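Long-range contact in putative secreted protein (Streptomyces coelicolor A3, PDB 2QF9), which is of unknown function but is probably secreted and belongs to the DUF305 family, thought to be related to the ferritin-like helical bundles: residues E113-Q118 / L165-K171. Numbering follows the deposited sequence.
Sequences EVYYLQ and LAERGAK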
# COMPACT_ATOMS: atom_id res chain seq x y z
N GLU A 113 -9.03 -18.36 -8.35
CA GLU A 113 -7.56 -18.41 -8.40
C GLU A 113 -7.06 -18.35 -9.85
O GLU A 113 -6.20 -17.54 -10.21
CB GLU A 113 -7.05 -19.70 -7.74
CG GLU A 113 -7.32 -19.78 -6.25
CD GLU A 113 -7.34 -21.21 -5.74
OE1 GLU A 113 -6.48 -21.99 -6.19
OE2 GLU A 113 -8.20 -21.54 -4.91
N VAL A 114 -7.64 -19.21 -10.70
CA VAL A 114 -7.22 -19.28 -12.10
C VAL A 114 -7.45 -17.94 -12.79
O VAL A 114 -6.58 -17.42 -13.50
CB VAL A 114 -7.98 -20.43 -12.81
CG1 VAL A 114 -7.87 -20.32 -14.34
CG2 VAL A 114 -7.42 -21.79 -12.31
N TYR A 115 -8.63 -17.38 -12.58
CA TYR A 115 -9.00 -16.13 -13.27
C TYR A 115 -8.09 -14.98 -12.84
O TYR A 115 -7.63 -14.21 -13.67
CB TYR A 115 -10.46 -15.79 -13.05
CG TYR A 115 -10.98 -14.81 -14.09
CD1 TYR A 115 -11.06 -15.20 -15.44
CD2 TYR A 115 -11.40 -13.54 -13.74
CE1 TYR A 115 -11.53 -14.31 -16.41
CE2 TYR A 115 -11.87 -12.65 -14.70
CZ TYR A 115 -11.94 -13.04 -16.03
OH TYR A 115 -12.39 -12.17 -17.01
N TYR A 116 -7.79 -14.93 -11.54
CA TYR A 116 -6.84 -13.95 -10.98
C TYR A 116 -5.45 -14.11 -11.61
O TYR A 116 -4.83 -13.14 -12.04
CB TYR A 116 -6.75 -14.14 -9.47
CG TYR A 116 -5.67 -13.34 -8.81
CD1 TYR A 116 -5.83 -11.96 -8.58
CD2 TYR A 116 -4.46 -13.95 -8.42
CE1 TYR A 116 -4.82 -11.21 -7.97
CE2 TYR A 116 -3.44 -13.22 -7.82
CZ TYR A 116 -3.62 -11.85 -7.60
OH TYR A 116 -2.64 -11.13 -6.99
N LEU A 117 -4.97 -15.35 -11.64
CA LEU A 117 -3.67 -15.64 -12.23
C LEU A 117 -3.61 -15.26 -13.72
O LEU A 117 -2.59 -14.77 -14.19
CB LEU A 117 -3.29 -17.10 -12.01
CG LEU A 117 -3.01 -17.47 -10.55
CD1 LEU A 117 -3.08 -18.98 -10.40
CD2 LEU A 117 -1.67 -16.90 -10.04
N GLN A 118 -4.70 -15.48 -14.44
CA GLN A 118 -4.76 -15.11 -15.86
C GLN A 118 -4.75 -13.59 -16.04
O GLN A 118 -3.96 -13.05 -16.84
CB GLN A 118 -6.00 -15.71 -16.50
CG GLN A 118 -5.87 -17.22 -16.70
CD GLN A 118 -7.20 -17.86 -17.08
OE1 GLN A 118 -8.26 -17.34 -16.78
NE2 GLN A 118 -7.13 -19.01 -17.75
N LEU A 165 -0.82 -21.76 -12.43
CA LEU A 165 -1.89 -22.06 -13.39
C LEU A 165 -1.90 -23.54 -13.79
O LEU A 165 -2.95 -24.22 -13.70
CB LEU A 165 -1.79 -21.17 -14.64
CG LEU A 165 -2.34 -19.74 -14.46
CD1 LEU A 165 -1.72 -18.83 -15.52
CD2 LEU A 165 -3.90 -19.69 -14.49
N ALA A 166 -0.75 -24.04 -14.24
CA ALA A 166 -0.65 -25.46 -14.64
C ALA A 166 -1.09 -26.40 -13.49
O ALA A 166 -1.86 -27.36 -13.69
CB ALA A 166 0.73 -25.79 -15.09
N GLU A 167 -0.63 -26.09 -12.29
CA GLU A 167 -0.97 -26.91 -11.12
C GLU A 167 -2.47 -26.89 -10.80
O GLU A 167 -3.00 -27.83 -10.18
CB GLU A 167 -0.11 -26.50 -9.91
CG GLU A 167 1.31 -27.05 -10.05
CD GLU A 167 2.33 -26.50 -9.06
OE1 GLU A 167 2.02 -25.61 -8.24
OE2 GLU A 167 3.48 -27.00 -9.11
N ARG A 168 -3.16 -25.85 -11.28
CA ARG A 168 -4.60 -25.71 -11.13
C ARG A 168 -5.37 -26.16 -12.39
O ARG A 168 -6.56 -25.91 -12.52
CB ARG A 168 -4.97 -24.28 -10.69
CG ARG A 168 -4.72 -24.04 -9.20
CD ARG A 168 -4.42 -22.56 -8.85
NE ARG A 168 -3.96 -22.47 -7.46
CZ ARG A 168 -2.74 -22.81 -7.03
NH1 ARG A 168 -1.81 -23.28 -7.85
NH2 ARG A 168 -2.46 -22.71 -5.73
N GLY A 169 -4.68 -26.83 -13.31
CA GLY A 169 -5.31 -27.41 -14.49
C GLY A 169 -5.70 -26.37 -15.53
O GLY A 169 -6.65 -26.56 -16.30
N ALA A 170 -4.96 -25.26 -15.56
CA ALA A 170 -5.26 -24.16 -16.47
C ALA A 170 -3.98 -23.58 -17.08
O ALA A 170 -2.86 -24.07 -16.82
CB ALA A 170 -6.08 -23.07 -15.73
N LYS A 171 -4.14 -22.54 -17.89
CA LYS A 171 -3.02 -21.83 -18.51
C LYS A 171 -3.36 -20.34 -18.67
O LYS A 171 -4.46 -19.90 -18.28
CB LYS A 171 -2.69 -22.45 -19.88
CG LYS A 171 -3.85 -22.36 -20.87
CD LYS A 171 -3.56 -23.10 -22.17
CE LYS A 171 -2.42 -22.43 -22.97
NZ LYS A 171 -2.16 -23.19 -24.25
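Ala-170 and Val-114 meet where a Schellman motif ends helix 141-167 and turns the chain against helix 109-137 of the helical bundle, an example of how a helix terminus is fastened to its neighbour by polar bonds at both ends of an apolar patch. Gly-169, with positive phi, is the C-prime residue; the turn brings the methyl of Ala-170 to 3.6 Å from Val-114 CG1. That branch stands anti to the backbone N (chi1 165°) and also meets Leu-165 CD2, while CG2 touches Arg-168 CB. Leu-165 sets CD2 among Val-114, Leu-117 and Gln-118, 3.6 Å from Leu-117 CB, and the Gln-118 side chain crosses that of Leu-165 at about a right angle, with CG against CD2. Arg-168, extended from CG to NE, passes Val-114 and gives NE to Glu-113 OE1 at 2.9 Å, a salt bridge with OE1 in the guanidinium plane, although the carboxylate plane is turned 71° from it. The other ends are engaged too: Glu-113 OE2 with Thr-34, Arg-168 NH2 with Asp-36 and Glu-38, and NH1 with the carbonyl of Leu-164. Cut back to an alanine, Arg-168 would probably leave Glu-113 OE1, Asp-36 and Glu-38 without their cationic mate and open a gap beside Leu-117 CD1. At the other end of the patch, Gln-118 NE2 donates to Lys-171 O at 2.9 Å, nearly straight (171°), with the oxygen in the amide plane.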